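Local coordinates for protein putative secreted lipase (Streptomyces sp. W007, PDB 5H6B) that probably hydrolyses triacylglycerols as a thermostable secreted lipase of the alpha/beta-hydrolase type, with several zinc ions bound in the crystal, at residues 44-47 with 48-51; 87-90 with 91-95; 114-117 with 118-121; 147-150 with 151-155. All coordinates share one frame; numbering follows the deposited sequence.

In the fold
All four contacts are local, each formed along one continuous piece of a lipase that appears to have the alpha/beta-hydrolase fold. Contacts 2 and 3 belong to helices 80-98 and 115-121, which pack on each other: their centres are 13 Å apart, and Val91 CG1 lies 3.3 Å from Tyr118 OH. Contact 3 also touches the presumed nucleophile elbow through Pro115. Contact 1 opens helix 49-54, with its nearest atoms about 9 Å from contact 2 and about 10 Å from contact 3. Contact 4, on the surface, comes within about 7 Å of contact 1 at the nearest atoms and reaches the probable triad through Leu149. Contacts 1 and 2 bind separate zinc ions.

Contact 1 (44-47 with 48-51); sequences DNWL and VLAP. With ZN (zinc ion), chain B.
The indole of Trp46 and the side chain of Leu49 run alongside each other in a common direction, with Leu49 CD2 3.6 Å from Trp46 CZ3; the methyl comes in obliquely. One face of the indole carries Asn45 CB, displaced toward the rim. This is the loop-to-helix passage after strand 32-35 of the probable alpha/beta-hydrolase core, where helix 49-54 begins. With CG anti to the backbone N (chi1 178°), Leu49 lays its CD2 branch beside CZ3 and CE3 of the six-membered ring. Both residues, together with Ala50, rest on Leu34 of the strand, so the pair is a packing unit against the sheet. An i to i+4 backbone bond, Ala50 N to Trp46 O at 3.0 Å (156° at the hydrogen), links the loop to the helix. The proline ring packs on backbone oxygens, with Pro51 CG 3.2 Å from Leu47 O and Pro51 CD 3.4 Å from Trp46 O. A glycine here would strip those ring carbons from the carbonyls of Trp46 and Leu47 and would probably leave the start of the helix freer to bend. Asp44, at the far end of the loop, binds a zinc ion through OD1 at 2.2 Å; waters 2 and 3 and one further atom from beyond the two segments also bind it. Water 1 ties loop to helix, donating to Asn45 O at 2.6 Å and accepting from Leu49 N at 3.0 Å.

Contact 2 (87-90 with 91-95); sequences LDVF and VDKVL
Asp88 and Asp92 reach out from successive turns of helix 80-98, their carboxylate planes 62° apart and Asp88 OD1 3.3 Å from Asp92 OD2. This i, i+4 pair of acidic residues on an alpha-helix is a zinc site, the ion being bound by both aspartates in the crystal. Two like charges so close would otherwise probably repel, and the metal is likely to offset this. The two side chains converge from different starts: Asp88 CG is anti to the backbone N (chi1 -168°), whereas Asp92 CG sits beside its own N. A long, weak ion pair from Asp92 OD1 to Lys127 adds a positive neighbour. Elsewhere around the helix, Phe90 slants across Val94, and Val94 CG2 stands 3.7 Å from CE2 of the ring, on the side of the helix that meets Phe61 of strand 59-63. Leu87 and Val91 lie alongside each other, their methyls CD1 and CG2 4.0 Å apart, and both pack on Tyr118 of helix 115-121. Regular backbone bonds hold these i, i+4 spacings. The straightest runs under the acidic pair, from Asp92 N to Asp88 O, at 3.1 Å and 172°.

Contact 3 (114-117 with 118-121); sequences MPNY and YLKF
Tyr118 brings its CB to 3.4 Å from Pro115 O, with the ring turned so that this carbonyl oxygen lies at its edge. Beyond that contact the phenol leaves helix 115-121, which closely follows the presumed nucleophile elbow that Pro115 touches, to pack against Asp88 and Val91 of helix 80-98. Leu119 closes the next turn: its N donates to Pro115 O at 2.8 Å, and Leu119 CG rests 3.3 Å from the same oxygen, so the donor of the backbone N-H also lays its side chain against this carbonyl. Lys120 repeats the pattern less regularly. Lys120 N donates to Asn116 O at 3.0 Å from above the carbonyl plane, 36° out of it, and Lys120 CB lies 3.2 Å from that oxygen; the extended chain then carries NZ to hydrogen bonds with Leu180 O and Gly184 O. Phe121 makes the main ring contact. Its edge points at the face of Tyr117 in an edge-to-face pair, centroids 4.8 Å apart and planes at 58°, with Phe121 CD2 3.5 Å above the centre of the tyrosine ring. Phe121 CG sits beside the backbone N (chi1 -55°), which aims the ring back along the helix to Tyr117. An alanine in place of Tyr117 would remove the face that receives this edge, and Phe121 would probably be left freer to turn. Lys179 is shared by the pair, in a cation-pi contact with Phe121 and a weak hydrogen bond with Tyr117 OH, so aromatic and cationic attraction together probably join the end of this helix to helix 175-181.

Contact 4 (147-150 with 151-155); sequences TKLL and PFFPG
Leu149 O accepts from Phe152 N at 3.0 Å, the donor arriving 36° out of the carbonyl plane. A second i+3 bond follows, Phe153 N to Leu150 O at 2.9 Å, bent further and 62° off its carbonyl plane. Together with the type I turn from Thr147 to Leu150, these successive i+3 bonds show a tight 3-10 winding. Pro151 and Pro154 have no N-H to offer, so Pro154 N, though 3.1 Å from Leu150 O, cannot bond to it. Ring-edge contacts with oxygen come next. Leu149 O lies in the plane of the Phe152 ring, 3.7 Å from its CD2, and also at the edge of Phe153, whose CD2 is 3.3 Å away. Both phenylalanines have CG beside the backbone N, which keeps their rings near this oxygen. Apolar contact is lighter: Leu149 CB stands 4.3 Å from Phe153 CD2, while Pro151 CD lies 3.6 Å from Leu150 CB, as the peptide bond between them dictates. Beyond the turn, Leu149 touches His232, Val233, Thr38 and Phe39, and Phe152 also rests on Val233. This surface excursion between strands 128-134 and 191-196 fits the position where alpha/beta-hydrolase lipases often carry a cap, and its contact with His232, probably the triad histidine, sets it beside the likely active site.

Contact 1 (44-47 with 48-51)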
# COMPACT_ATOMS: atom_id res chain seq x y z
N ASP A 44 10.18 0.38 -8.58
CA ASP A 44 9.46 1.18 -9.58
C ASP A 44 8.21 1.86 -9.08
O ASP A 44 7.91 2.98 -9.50
CB ASP A 44 9.10 0.34 -10.82
CG ASP A 44 10.31 -0.08 -11.61
OD1 ASP A 44 11.30 0.66 -11.63
OD2 ASP A 44 10.28 -1.16 -12.23
N ASN A 45 7.49 1.19 -8.18
CA ASN A 45 6.28 1.79 -7.60
C ASN A 45 6.65 3.04 -6.78
O ASN A 45 5.85 3.95 -6.66
CB ASN A 45 5.55 0.77 -6.72
CG ASN A 45 4.03 1.03 -6.62
OD1 ASN A 45 3.56 2.16 -6.47
ND2 ASN A 45 3.27 -0.03 -6.67
N TRP A 46 7.88 3.08 -6.26
CA TRP A 46 8.25 4.00 -5.21
C TRP A 46 9.34 5.00 -5.58
O TRP A 46 9.87 5.66 -4.68
CB TRP A 46 8.64 3.20 -3.96
CG TRP A 46 7.58 2.23 -3.58
CD1 TRP A 46 7.71 0.88 -3.44
CD2 TRP A 46 6.20 2.52 -3.29
NE1 TRP A 46 6.52 0.32 -3.08
CE2 TRP A 46 5.56 1.31 -3.00
CE3 TRP A 46 5.44 3.70 -3.24
CZ2 TRP A 46 4.22 1.22 -2.67
CZ3 TRP A 46 4.08 3.62 -2.92
CH2 TRP A 46 3.49 2.39 -2.63
N LEU A 47 9.63 5.16 -6.87
CA LEU A 47 10.64 6.14 -7.32
C LEU A 47 10.33 7.60 -6.92
O LEU A 47 11.27 8.39 -6.79
CB LEU A 47 10.86 6.08 -8.84
CG LEU A 47 11.53 4.80 -9.35
CD1 LEU A 47 11.50 4.78 -10.87
CD2 LEU A 47 12.96 4.67 -8.84
N VAL A 48 9.06 7.97 -6.74
CA VAL A 48 8.74 9.29 -6.22
C VAL A 48 8.58 9.26 -4.70
O VAL A 48 9.26 10.00 -4.01
CB VAL A 48 7.51 9.91 -6.92
CG1 VAL A 48 7.14 11.26 -6.30
CG2 VAL A 48 7.78 10.08 -8.42
N LEU A 49 7.72 8.39 -4.19
CA LEU A 49 7.39 8.39 -2.76
C LEU A 49 8.54 8.07 -1.82
O LEU A 49 8.64 8.70 -0.76
CB LEU A 49 6.22 7.46 -2.42
CG LEU A 49 5.84 7.36 -0.93
CD1 LEU A 49 5.44 8.73 -0.37
CD2 LEU A 49 4.71 6.35 -0.71
N ALA A 50 9.38 7.10 -2.15
CA ALA A 50 10.49 6.74 -1.25
C ALA A 50 11.47 7.89 -1.02
O ALA A 50 11.70 8.24 0.13
CB ALA A 50 11.21 5.46 -1.67
N PRO A 51 12.00 8.51 -2.10
CA PRO A 51 12.79 9.76 -1.90
C PRO A 51 12.04 10.89 -1.20
O PRO A 51 12.63 11.63 -0.43
CB PRO A 51 13.14 10.21 -3.32
CG PRO A 51 13.02 8.99 -4.16
CD PRO A 51 11.98 8.10 -3.51
ZN ZN B . 13.04 -0.19 -12.58
O HOH W 1 6.43 6.48 -6.17
O HOH W 2 14.20 2.10 -12.21
O HOH W 3 13.81 -1.94 -11.81

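Contact 2 (87-90 with 91-95)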
# COMPACT_ATOMS: atom_id res chain seq x y z
N LEU A 87 5.45 -10.48 3.66
CA LEU A 87 5.37 -9.19 4.36
C LEU A 87 5.71 -9.37 5.85
O LEU A 87 6.46 -8.56 6.41
CB LEU A 87 3.96 -8.58 4.19
CG LEU A 87 3.64 -7.31 4.97
CD1 LEU A 87 4.55 -6.18 4.53
CD2 LEU A 87 2.18 -6.92 4.82
N ASP A 88 5.15 -10.42 6.45
CA ASP A 88 5.44 -10.82 7.83
C ASP A 88 6.94 -10.93 8.10
O ASP A 88 7.47 -10.20 8.97
CB ASP A 88 4.72 -12.14 8.16
CG ASP A 88 4.72 -12.49 9.66
OD1 ASP A 88 5.37 -11.79 10.48
OD2 ASP A 88 4.06 -13.50 9.98
N VAL A 89 7.62 -11.79 7.35
CA VAL A 89 9.09 -11.96 7.43
C VAL A 89 9.82 -10.62 7.21
O VAL A 89 10.76 -10.28 7.95
CB VAL A 89 9.60 -13.00 6.40
CG1 VAL A 89 11.12 -12.96 6.25
CG2 VAL A 89 9.14 -14.40 6.77
N PHE A 90 9.37 -9.86 6.22
CA PHE A 90 10.03 -8.59 5.88
C PHE A 90 9.92 -7.55 7.01
O PHE A 90 10.90 -6.87 7.32
CB PHE A 90 9.48 -8.03 4.56
CG PHE A 90 10.24 -6.84 4.04
CD1 PHE A 90 11.37 -7.01 3.26
CD2 PHE A 90 9.83 -5.55 4.34
CE1 PHE A 90 12.07 -5.92 2.77
CE2 PHE A 90 10.51 -4.45 3.85
CZ PHE A 90 11.64 -4.64 3.06
N VAL A 91 8.74 -7.41 7.62
CA VAL A 91 8.57 -6.48 8.74
C VAL A 91 9.45 -6.89 9.94
O VAL A 91 10.09 -6.04 10.55
CB VAL A 91 7.09 -6.31 9.19
CG1 VAL A 91 6.99 -5.47 10.46
CG2 VAL A 91 6.27 -5.65 8.09
N ASP A 92 9.47 -8.18 10.27
CA ASP A 92 10.34 -8.71 11.35
C ASP A 92 11.80 -8.34 11.09
O ASP A 92 12.48 -7.84 11.98
CB ASP A 92 10.18 -10.23 11.51
CG ASP A 92 8.81 -10.64 12.08
OD1 ASP A 92 8.18 -9.85 12.82
OD2 ASP A 92 8.34 -11.77 11.81
N LYS A 93 12.25 -8.54 9.85
CA LYS A 93 13.62 -8.21 9.42
C LYS A 93 13.96 -6.72 9.52
O LYS A 93 15.08 -6.35 9.88
CB LYS A 93 13.80 -8.72 7.99
CG LYS A 93 15.16 -8.49 7.34
CD LYS A 93 15.17 -9.03 5.91
CE LYS A 93 14.73 -10.49 5.84
NZ LYS A 93 15.23 -11.19 4.63
N VAL A 94 12.99 -5.87 9.20
CA VAL A 94 13.17 -4.41 9.33
C VAL A 94 13.20 -3.98 10.81
O VAL A 94 13.98 -3.09 11.20
CB VAL A 94 12.06 -3.63 8.54
CG1 VAL A 94 12.12 -2.13 8.80
CG2 VAL A 94 12.19 -3.88 7.04
N LEU A 95 12.34 -4.59 11.63
CA LEU A 95 12.33 -4.31 13.07
C LEU A 95 13.57 -4.86 13.78
O LEU A 95 14.21 -4.13 14.55
CB LEU A 95 11.03 -4.81 13.72
CG LEU A 95 9.75 -4.12 13.21
CD1 LEU A 95 8.51 -4.64 13.92
CD2 LEU A 95 9.84 -2.60 13.33

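Contact 3 (114-117 with 118-121)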
# COMPACT_ATOMS: atom_id res chain seq x y z
N MET A 114 -3.56 -6.20 0.94
CA MET A 114 -2.88 -7.41 1.45
C MET A 114 -2.37 -7.36 2.91
O MET A 114 -2.46 -8.37 3.59
CB MET A 114 -1.72 -7.80 0.50
CG MET A 114 -0.79 -8.90 1.01
SD MET A 114 0.55 -8.26 2.02
CE MET A 114 1.80 -7.98 0.77
N PRO A 115 -1.79 -6.23 3.38
CA PRO A 115 -1.39 -6.12 4.80
C PRO A 115 -2.51 -6.36 5.86
O PRO A 115 -2.21 -6.73 7.00
CB PRO A 115 -0.87 -4.70 4.91
CG PRO A 115 -0.35 -4.39 3.53
CD PRO A 115 -1.27 -5.10 2.58
N ASN A 116 -3.77 -6.15 5.49
CA ASN A 116 -4.89 -6.48 6.37
C ASN A 116 -4.96 -7.97 6.69
O ASN A 116 -5.40 -8.35 7.78
CB ASN A 116 -6.20 -5.97 5.77
CG ASN A 116 -6.21 -4.46 5.62
OD1 ASN A 116 -6.23 -3.93 4.51
ND2 ASN A 116 -6.17 -3.77 6.73
N TYR A 117 -4.50 -8.82 5.76
CA TYR A 117 -4.34 -10.25 6.03
C TYR A 117 -3.27 -10.50 7.10
O TYR A 117 -3.46 -11.31 8.02
CB TYR A 117 -3.99 -10.99 4.75
CG TYR A 117 -4.19 -12.49 4.85
CD1 TYR A 117 -3.22 -13.31 5.42
CD2 TYR A 117 -5.37 -13.08 4.39
CE1 TYR A 117 -3.41 -14.68 5.53
CE2 TYR A 117 -5.56 -14.45 4.49
CZ TYR A 117 -4.58 -15.24 5.06
OH TYR A 117 -4.76 -16.59 5.14
N TYR A 118 -2.14 -9.81 6.97
CA TYR A 118 -1.05 -9.89 7.94
C TYR A 118 -1.51 -9.38 9.31
O TYR A 118 -1.25 -10.02 10.32
CB TYR A 118 0.15 -9.10 7.40
CG TYR A 118 1.23 -8.67 8.36
CD1 TYR A 118 2.08 -9.59 8.97
CD2 TYR A 118 1.48 -7.32 8.57
CE1 TYR A 118 3.09 -9.18 9.82
CE2 TYR A 118 2.50 -6.90 9.40
CZ TYR A 118 3.30 -7.84 10.03
OH TYR A 118 4.31 -7.40 10.85
N LEU A 119 -2.21 -8.24 9.32
CA LEU A 119 -2.75 -7.67 10.55
C LEU A 119 -3.75 -8.59 11.26
O LEU A 119 -3.73 -8.68 12.49
CB LEU A 119 -3.42 -6.32 10.29
CG LEU A 119 -2.52 -5.17 9.85
CD1 LEU A 119 -3.40 -3.96 9.60
CD2 LEU A 119 -1.44 -4.89 10.89
N LYS A 120 -4.61 -9.24 10.49
CA LYS A 120 -5.71 -10.03 11.03
C LYS A 120 -5.33 -11.47 11.38
O LYS A 120 -5.79 -11.97 12.41
CB LYS A 120 -6.89 -10.06 10.05
CG LYS A 120 -7.67 -8.77 10.00
CD LYS A 120 -8.74 -8.82 8.92
CE LYS A 120 -9.61 -7.58 8.95
NZ LYS A 120 -10.63 -7.59 7.86
N PHE A 121 -4.53 -12.12 10.54
CA PHE A 121 -4.29 -13.56 10.67
C PHE A 121 -2.85 -13.98 10.99
O PHE A 121 -2.64 -15.14 11.34
CB PHE A 121 -4.73 -14.27 9.39
CG PHE A 121 -6.16 -14.00 9.02
CD1 PHE A 121 -7.20 -14.40 9.85
CD2 PHE A 121 -6.47 -13.33 7.83
CE1 PHE A 121 -8.52 -14.14 9.51
CE2 PHE A 121 -7.79 -13.07 7.49
CZ PHE A 121 -8.82 -13.47 8.33

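Contact 4 (147-150 with 151-155)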
# COMPACT_ATOMS: atom_id res chain seq x y z
N THR A 147 -7.78 -5.94 -15.59
CA THR A 147 -7.32 -5.80 -16.98
C THR A 147 -7.05 -4.34 -17.36
O THR A 147 -6.28 -4.07 -18.27
CB THR A 147 -8.30 -6.42 -18.02
OG1 THR A 147 -9.53 -5.68 -18.03
CG2 THR A 147 -8.58 -7.90 -17.72
N LYS A 148 -7.66 -3.39 -16.66
CA LYS A 148 -7.37 -1.97 -16.89
C LYS A 148 -5.98 -1.52 -16.43
O LYS A 148 -5.54 -0.42 -16.79
CB LYS A 148 -8.48 -1.09 -16.32
CG LYS A 148 -9.84 -1.44 -16.92
CD LYS A 148 -10.78 -0.25 -16.99
CE LYS A 148 -12.22 -0.69 -17.26
NZ LYS A 148 -12.29 -1.50 -18.51
N LEU A 149 -5.29 -2.35 -15.64
CA LEU A 149 -3.85 -2.15 -15.38
C LEU A 149 -2.93 -2.46 -16.57
O LEU A 149 -1.85 -1.89 -16.68
CB LEU A 149 -3.38 -3.01 -14.21
CG LEU A 149 -3.94 -2.72 -12.82
CD1 LEU A 149 -3.66 -3.90 -11.89
CD2 LEU A 149 -3.38 -1.40 -12.27
N LEU A 150 -3.35 -3.36 -17.46
CA LEU A 150 -2.47 -3.91 -18.49
C LEU A 150 -1.81 -2.87 -19.41
O LEU A 150 -0.63 -3.00 -19.74
CB LEU A 150 -3.20 -4.97 -19.32
CG LEU A 150 -3.62 -6.25 -18.57
CD1 LEU A 150 -4.34 -7.14 -19.56
CD2 LEU A 150 -2.44 -6.99 -17.95
N PRO A 151 -2.54 -1.81 -19.79
CA PRO A 151 -1.89 -0.81 -20.65
C PRO A 151 -0.65 -0.15 -20.03
O PRO A 151 0.18 0.41 -20.77
CB PRO A 151 -2.99 0.22 -20.88
CG PRO A 151 -4.27 -0.56 -20.73
CD PRO A 151 -3.97 -1.51 -19.60
N PHE A 152 -0.54 -0.17 -18.70
CA PHE A 152 0.60 0.39 -17.99
C PHE A 152 1.74 -0.61 -17.87
O PHE A 152 2.88 -0.22 -17.67
CB PHE A 152 0.18 0.87 -16.59
CG PHE A 152 -0.79 2.02 -16.61
CD1 PHE A 152 -0.33 3.32 -16.61
CD2 PHE A 152 -2.17 1.80 -16.62
CE1 PHE A 152 -1.21 4.38 -16.63
CE2 PHE A 152 -3.06 2.86 -16.64
CZ PHE A 152 -2.58 4.16 -16.64
N PHE A 153 1.42 -1.90 -17.96
CA PHE A 153 2.38 -2.99 -17.77
C PHE A 153 2.29 -3.97 -18.95
O PHE A 153 2.05 -5.16 -18.76
CB PHE A 153 2.08 -3.72 -16.45
CG PHE A 153 2.04 -2.81 -15.26
CD1 PHE A 153 3.21 -2.45 -14.61
CD2 PHE A 153 0.84 -2.33 -14.78
CE1 PHE A 153 3.18 -1.60 -13.51
CE2 PHE A 153 0.79 -1.48 -13.68
CZ PHE A 153 1.96 -1.12 -13.04
N PRO A 154 2.45 -3.47 -20.19
CA PRO A 154 2.37 -4.42 -21.29
C PRO A 154 3.60 -5.34 -21.25
O PRO A 154 4.68 -4.95 -20.77
CB PRO A 154 2.40 -3.51 -22.52
CG PRO A 154 3.27 -2.37 -22.09
CD PRO A 154 3.01 -2.18 -20.61
N GLY A 155 3.43 -6.55 -21.72
CA GLY A 155 4.49 -7.53 -21.61
C GLY A 155 4.24 -8.50 -20.49
O GLY A 155 4.73 -9.62 -20.55